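Local coordinates for protein macrophomate synthase intermolecular Diels-Alderase (Macrophoma commelinae, PDB 1IZC) that belongs to the HpcH/HpaI aldolase/citrate lyase family of TIM-barrel proteins and holds a magnesium ion and pyruvic acid in its pocket, at residues S19-R29 with Y169-C179. The protein carries 1 engineered substitution. Numbering follows the deposited sequence.
Sequences SAMLTYPGNLR and YNVATSNNHVC
On the flank of the TIM barrel, the start of helix 28-37 and the loop before it pack along helix 171-177, which leads into the barrel strand 179-184, and Arg29 grips the C-terminal end of that helix. Bent at chi2 and chi3, the Arg29 side chain folds back so that NH2 donates to Val178 O and to Asn175 O, both at 2.8 Å; the first acceptor lies in the guanidinium plane, whereas NH2 sits above the carbonyl plane of the second. Asn176 O lies over one face, so the guanidinium meets three backbone carbonyl oxygens, two at its edge and one over a face, which probably helps to offset its charge. Arg29 N also donates to His177 O. The His177 imidazole is fixed at an edge and a face: ND1 gives Pro25 O a nearly straight bond (2.8 Å, 176°) in the ring plane, while Asn27 CB makes a CH-pi contact 3.6 Å from the ring centroid, and the Asn27 amide lies nearly parallel to the imidazole. Asn27 is the N-cap of helix 28-37, its OD1 accepting from Gln30 N. At the other end, the Asn170 amide stacks over the Tyr24 ring, and water 4 links Tyr24 OH (2.7 Å) to Tyr169 O (2.6 Å).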
ATOM      1  N   SER A  19       9.274  15.880 -23.298  1.00 10.97           N
ATOM      2  CA  SER A  19       8.276  16.934 -23.475  1.00 12.56           C
ATOM      3  C   SER A  19       8.634  18.099 -22.553  1.00 10.63           C
ATOM      4  O   SER A  19       9.615  18.025 -21.812  1.00 12.02           O
ATOM      5  CB  SER A  19       6.883  16.415 -23.123  1.00 11.61           C
ATOM      6  OG  SER A  19       5.897  17.353 -23.502  1.00 15.59           O
ATOM      7  N   ALA A  20       7.842  19.168 -22.589  1.00 10.54           N
ATOM      8  CA  ALA A  20       8.110  20.328 -21.741  1.00  8.42           C
ATOM      9  C   ALA A  20       8.011  19.930 -20.270  1.00 11.77           C
ATOM     10  O   ALA A  20       8.715  20.475 -19.430  1.00 13.32           O
ATOM     11  CB  ALA A  20       7.125  21.453 -22.046  1.00 12.63           C
ATOM     12  N   MET A  21       7.108  19.001 -19.967  1.00  9.61           N
ATOM     13  CA  MET A  21       6.939  18.513 -18.596  1.00 11.48           C
ATOM     14  C   MET A  21       7.062  16.999 -18.613  1.00 11.14           C
ATOM     15  O   MET A  21       6.508  16.329 -19.491  1.00  9.51           O
ATOM     16  CB  MET A  21       5.582  18.931 -18.035  1.00 13.18           C
ATOM     17  CG  MET A  21       5.379  20.452 -18.042  1.00 14.74           C
ATOM     18  SD  MET A  21       4.002  20.964 -17.023  1.00 15.70           S
ATOM     19  CE  MET A  21       2.673  20.060 -17.776  1.00 11.74           C
ATOM     20  N   LEU A  22       7.764  16.453 -17.628  1.00  8.47           N
ATOM     21  CA  LEU A  22       8.002  15.014 -17.597  1.00 10.41           C
ATOM     22  C   LEU A  22       6.805  14.154 -17.212  1.00  9.28           C
ATOM     23  O   LEU A  22       6.907  12.929 -17.167  1.00 11.36           O
ATOM     24  CB  LEU A  22       9.212  14.715 -16.707  1.00  9.46           C
ATOM     25  CG  LEU A  22      10.514  15.362 -17.207  1.00  7.99           C
ATOM     26  CD1 LEU A  22      11.627  15.056 -16.217  1.00 11.18           C
ATOM     27  CD2 LEU A  22      10.883  14.847 -18.597  1.00  8.60           C
ATOM     28  N   THR A  23       5.679  14.810 -16.949  1.00  9.33           N
ATOM     29  CA  THR A  23       4.418  14.142 -16.646  1.00  6.80           C
ATOM     30  C   THR A  23       3.696  13.862 -17.964  1.00  9.17           C
ATOM     31  O   THR A  23       2.618  13.259 -17.982  1.00  9.27           O
ATOM     32  CB  THR A  23       3.508  15.027 -15.785  1.00 10.60           C
ATOM     33  OG1 THR A  23       3.508  16.357 -16.318  1.00 10.74           O
ATOM     34  CG2 THR A  23       3.996  15.054 -14.340  1.00 13.30           C
ATOM     35  N   TYR A  24       4.297  14.311 -19.064  1.00  8.71           N
ATOM     36  CA  TYR A  24       3.736  14.097 -20.400  1.00 10.45           C
ATOM     37  C   TYR A  24       4.662  13.212 -21.219  1.00  8.95           C
ATOM     38  O   TYR A  24       5.871  13.171 -20.981  1.00  9.76           O
ATOM     39  CB  TYR A  24       3.483  15.434 -21.106  1.00 11.30           C
ATOM     40  CG  TYR A  24       2.181  16.039 -20.669  1.00  9.32           C
ATOM     41  CD1 TYR A  24       2.108  16.871 -19.556  1.00 14.58           C
ATOM     42  CD2 TYR A  24       0.991  15.695 -21.310  1.00 12.17           C
ATOM     43  CE1 TYR A  24       0.879  17.345 -19.090  1.00 19.52           C
ATOM     44  CE2 TYR A  24      -0.238  16.158 -20.851  1.00 17.63           C
ATOM     45  CZ  TYR A  24      -0.289  16.985 -19.741  1.00 18.79           C
ATOM     46  OH  TYR A  24      -1.510  17.467 -19.292  1.00 18.10           O
ATOM     47  N   PRO A  25       4.110  12.490 -22.210  1.00 10.12           N
ATOM     48  CA  PRO A  25       4.959  11.610 -23.015  1.00  9.36           C
ATOM     49  C   PRO A  25       6.037  12.273 -23.844  1.00  9.77           C
ATOM     50  O   PRO A  25       5.817  13.327 -24.442  1.00  9.78           O
ATOM     51  CB  PRO A  25       3.959  10.875 -23.905  1.00  8.85           C
ATOM     52  CG  PRO A  25       2.938  11.943 -24.182  1.00  9.49           C
ATOM     53  CD  PRO A  25       2.750  12.567 -22.774  1.00  9.65           C
ATOM     54  N   GLY A  26       7.205  11.641 -23.862  1.00  9.52           N
ATOM     55  CA  GLY A  26       8.297  12.125 -24.680  1.00  9.09           C
ATOM     56  C   GLY A  26       7.948  11.757 -26.113  1.00 11.08           C
ATOM     57  O   GLY A  26       7.009  10.985 -26.354  1.00  8.63           O
ATOM     58  N   ASN A  27       8.702  12.277 -27.074  1.00 10.15           N
ATOM     59  CA  ASN A  27       8.375  12.016 -28.475  1.00  9.91           C
ATOM     60  C   ASN A  27       8.896  10.701 -29.052  1.00  9.64           C
ATOM     61  O   ASN A  27       9.888  10.681 -29.798  1.00 10.91           O
ATOM     62  CB  ASN A  27       8.847  13.180 -29.348  1.00 11.11           C
ATOM     63  CG  ASN A  27       8.152  13.198 -30.695  1.00 11.78           C
ATOM     64  OD1 ASN A  27       7.563  12.197 -31.102  1.00 10.76           O
ATOM     65  ND2 ASN A  27       8.220  14.329 -31.395  1.00 16.39           N
ATOM     66  N   LEU A  28       8.214   9.606 -28.729  1.00  6.88           N
ATOM     67  CA  LEU A  28       8.608   8.296 -29.232  1.00  9.67           C
ATOM     68  C   LEU A  28       8.398   8.250 -30.746  1.00 10.01           C
ATOM     69  O   LEU A  28       9.137   7.575 -31.464  1.00  9.25           O
ATOM     70  CB  LEU A  28       7.803   7.186 -28.535  1.00  8.24           C
ATOM     71  CG  LEU A  28       7.999   5.756 -29.054  1.00  7.10           C
ATOM     72  CD1 LEU A  28       9.485   5.350 -28.886  1.00  9.77           C
ATOM     73  CD2 LEU A  28       7.078   4.791 -28.298  1.00  9.34           C
ATOM     74  N   ARG A  29       7.389   8.974 -31.229  1.00  8.07           N
ATOM     75  CA  ARG A  29       7.110   9.018 -32.666  1.00  8.35           C
ATOM     76  C   ARG A  29       8.379   9.439 -33.426  1.00 11.61           C
ATOM     77  O   ARG A  29       8.794   8.786 -34.402  1.00 11.40           O
ATOM     78  CB  ARG A  29       5.972  10.018 -32.938  1.00 10.94           C
ATOM     79  CG  ARG A  29       5.420  10.036 -34.380  1.00 15.52           C
ATOM     80  CD  ARG A  29       4.311   8.983 -34.586  1.00 19.16           C
ATOM     81  NE  ARG A  29       3.188   9.192 -33.677  1.00 19.22           N
ATOM     82  CZ  ARG A  29       2.209  10.088 -33.839  1.00 15.56           C
ATOM     83  NH1 ARG A  29       2.164  10.898 -34.899  1.00 13.51           N
ATOM     84  NH2 ARG A  29       1.267  10.185 -32.916  1.00 12.78           N
ATOM     85  N   TYR A 169      -3.408  22.503 -23.182  1.00 22.66           N
ATOM     86  CA  TYR A 169      -3.957  21.250 -22.712  1.00 17.22           C
ATOM     87  C   TYR A 169      -3.154  20.048 -23.174  1.00 14.54           C
ATOM     88  O   TYR A 169      -3.511  18.900 -22.911  1.00 13.99           O
ATOM     89  CB  TYR A 169      -5.410  21.172 -23.148  1.00 26.95           C
ATOM     90  CG  TYR A 169      -6.144  22.391 -22.646  1.00 30.74           C
ATOM     91  CD1 TYR A 169      -6.199  23.563 -23.409  1.00 32.12           C
ATOM     92  CD2 TYR A 169      -6.669  22.419 -21.354  1.00 24.84           C
ATOM     93  CE1 TYR A 169      -6.753  24.739 -22.890  1.00 34.58           C
ATOM     94  CE2 TYR A 169      -7.220  23.586 -20.823  1.00 33.50           C
ATOM     95  CZ  TYR A 169      -7.257  24.742 -21.594  1.00 31.47           C
ATOM     96  OH  TYR A 169      -7.774  25.903 -21.054  1.00 36.29           O
ATOM     97  N   ASN A 170      -2.055  20.337 -23.860  1.00 12.84           N
ATOM     98  CA  ASN A 170      -1.156  19.310 -24.355  1.00 10.61           C
ATOM     99  C   ASN A 170      -1.826  18.285 -25.261  1.00 14.17           C
ATOM    100  O   ASN A 170      -1.430  17.126 -25.330  1.00 10.67           O
ATOM    101  CB  ASN A 170      -0.449  18.638 -23.160  1.00 11.02           C
ATOM    102  CG  ASN A 170       0.840  19.363 -22.777  1.00 11.94           C
ATOM    103  OD1 ASN A 170       1.863  19.181 -23.422  1.00 12.52           O
ATOM    104  ND2 ASN A 170       0.784  20.205 -21.738  1.00 11.34           N
ATOM    105  N   VAL A 171      -2.858  18.725 -25.968  1.00 12.75           N
ATOM    106  CA  VAL A 171      -3.536  17.850 -26.905  1.00 14.91           C
ATOM    107  C   VAL A 171      -2.594  17.558 -28.075  1.00 12.27           C
ATOM    108  O   VAL A 171      -2.573  16.448 -28.597  1.00 14.19           O
ATOM    109  CB  VAL A 171      -4.828  18.516 -27.438  1.00 13.68           C
ATOM    110  CG1 VAL A 171      -5.290  17.829 -28.715  1.00 19.59           C
ATOM    111  CG2 VAL A 171      -5.913  18.426 -26.378  1.00 16.78           C
ATOM    112  N   ALA A 172      -1.813  18.552 -28.485  1.00 13.37           N
ATOM    113  CA  ALA A 172      -0.880  18.368 -29.595  1.00 14.85           C
ATOM    114  C   ALA A 172       0.232  17.419 -29.160  1.00 14.50           C
ATOM    115  O   ALA A 172       0.665  16.545 -29.915  1.00 12.54           O
ATOM    116  CB  ALA A 172      -0.284  19.721 -30.023  1.00 15.00           C
ATOM    117  N   THR A 173       0.698  17.608 -27.932  1.00 11.49           N
ATOM    118  CA  THR A 173       1.758  16.759 -27.394  1.00 11.28           C
ATOM    119  C   THR A 173       1.322  15.310 -27.486  1.00 13.81           C
ATOM    120  O   THR A 173       2.038  14.449 -28.017  1.00 12.56           O
ATOM    121  CB  THR A 173       2.022  17.099 -25.926  1.00  9.12           C
ATOM    122  OG1 THR A 173       2.499  18.440 -25.840  1.00 11.38           O
ATOM    123  CG2 THR A 173       3.061  16.139 -25.330  1.00  9.48           C
ATOM    124  N   SER A 174       0.130  15.039 -26.972  1.00 12.01           N
ATOM    125  CA  SER A 174      -0.389  13.689 -26.977  1.00 14.22           C
ATOM    126  C   SER A 174      -0.606  13.113 -28.367  1.00 16.24           C
ATOM    127  O   SER A 174      -0.200  11.987 -28.660  1.00 15.53           O
ATOM    128  CB  SER A 174      -1.694  13.640 -26.187  1.00 12.41           C
ATOM    129  OG  SER A 174      -1.444  13.939 -24.814  1.00 16.48           O
ATOM    130  N   ASN A 175      -1.235  13.878 -29.245  1.00 12.42           N
ATOM    131  CA  ASN A 175      -1.498  13.333 -30.566  1.00 12.03           C
ATOM    132  C   ASN A 175      -0.272  13.227 -31.481  1.00 11.51           C
ATOM    133  O   ASN A 175      -0.270  12.435 -32.431  1.00 13.46           O
ATOM    134  CB  ASN A 175      -2.639  14.122 -31.228  1.00 14.36           C
ATOM    135  CG  ASN A 175      -4.029  13.702 -30.705  1.00 19.16           C
ATOM    136  OD1 ASN A 175      -4.153  12.925 -29.745  1.00 13.61           O
ATOM    137  ND2 ASN A 175      -5.079  14.225 -31.338  1.00 16.43           N
ATOM    138  N   ASN A 176       0.778  13.989 -31.181  1.00 11.84           N
ATOM    139  CA  ASN A 176       1.988  13.951 -31.991  1.00 10.36           C
ATOM    140  C   ASN A 176       3.087  13.041 -31.441  1.00  8.61           C
ATOM    141  O   ASN A 176       3.945  12.591 -32.190  1.00 10.89           O
ATOM    142  CB  ASN A 176       2.587  15.354 -32.145  1.00 11.73           C
ATOM    143  CG  ASN A 176       1.655  16.318 -32.845  1.00 19.73           C
ATOM    144  OD1 ASN A 176       0.875  15.927 -33.705  1.00 24.64           O
ATOM    145  ND2 ASN A 176       1.746  17.590 -32.491  1.00 25.57           N
ATOM    146  N   HIS A 177       3.065  12.773 -30.140  1.00  9.54           N
ATOM    147  CA  HIS A 177       4.130  11.963 -29.536  1.00  9.20           C
ATOM    148  C   HIS A 177       3.824  10.487 -29.335  1.00 11.32           C
ATOM    149  O   HIS A 177       4.731   9.650 -29.400  1.00  9.13           O
ATOM    150  CB  HIS A 177       4.506  12.525 -28.159  1.00  6.60           C
ATOM    151  CG  HIS A 177       5.267  13.814 -28.201  1.00 11.30           C
ATOM    152  ND1 HIS A 177       5.833  14.372 -27.073  1.00 11.11           N
ATOM    153  CD2 HIS A 177       5.554  14.658 -29.222  1.00 10.07           C
ATOM    154  CE1 HIS A 177       6.438  15.502 -27.397  1.00 12.85           C
ATOM    155  NE2 HIS A 177       6.284  15.700 -28.694  1.00  9.16           N
ATOM    156  N   VAL A 178       2.554  10.184 -29.072  1.00 10.09           N
ATOM    157  CA  VAL A 178       2.117   8.825 -28.751  1.00 11.49           C
ATOM    158  C   VAL A 178       2.036   7.851 -29.920  1.00 11.38           C
ATOM    159  O   VAL A 178       1.510   8.186 -30.986  1.00 10.87           O
ATOM    160  CB  VAL A 178       0.758   8.875 -28.016  1.00 12.66           C
ATOM    161  CG1 VAL A 178       0.263   7.458 -27.719  1.00 13.24           C
ATOM    162  CG2 VAL A 178       0.912   9.667 -26.707  1.00 11.43           C
ATOM    163  N   CYS A 179       2.536   6.638 -29.686  1.00  8.47           N
ATOM    164  CA  CYS A 179       2.585   5.583 -30.705  1.00  6.04           C
ATOM    165  C   CYS A 179       1.768   4.337 -30.383  1.00 10.41           C
ATOM    166  O   CYS A 179       1.588   3.980 -29.207  1.00  9.62           O
ATOM    167  CB  CYS A 179       4.034   5.150 -30.926  1.00 11.77           C
ATOM    168  SG  CYS A 179       5.156   6.482 -31.411  1.00 14.11           S
TER
HETATM  169  O   HOH W   1       4.229  18.732 -21.873  1.00 13.49           O
HETATM  170  O   HOH W   2       5.104  18.723 -25.703  1.00 15.95           O
HETATM  171  O   HOH W   3      -1.622  20.584 -20.208  1.00 17.04           O
HETATM  172  O   HOH W   4      -3.501  17.056 -21.055  1.00 20.24           O
HETATM  173  O   HOH W   5       8.239  16.963 -30.089  1.00 17.62           O
HETATM  174  O   HOH W   6       5.930  13.881 -33.622  1.00 22.42           O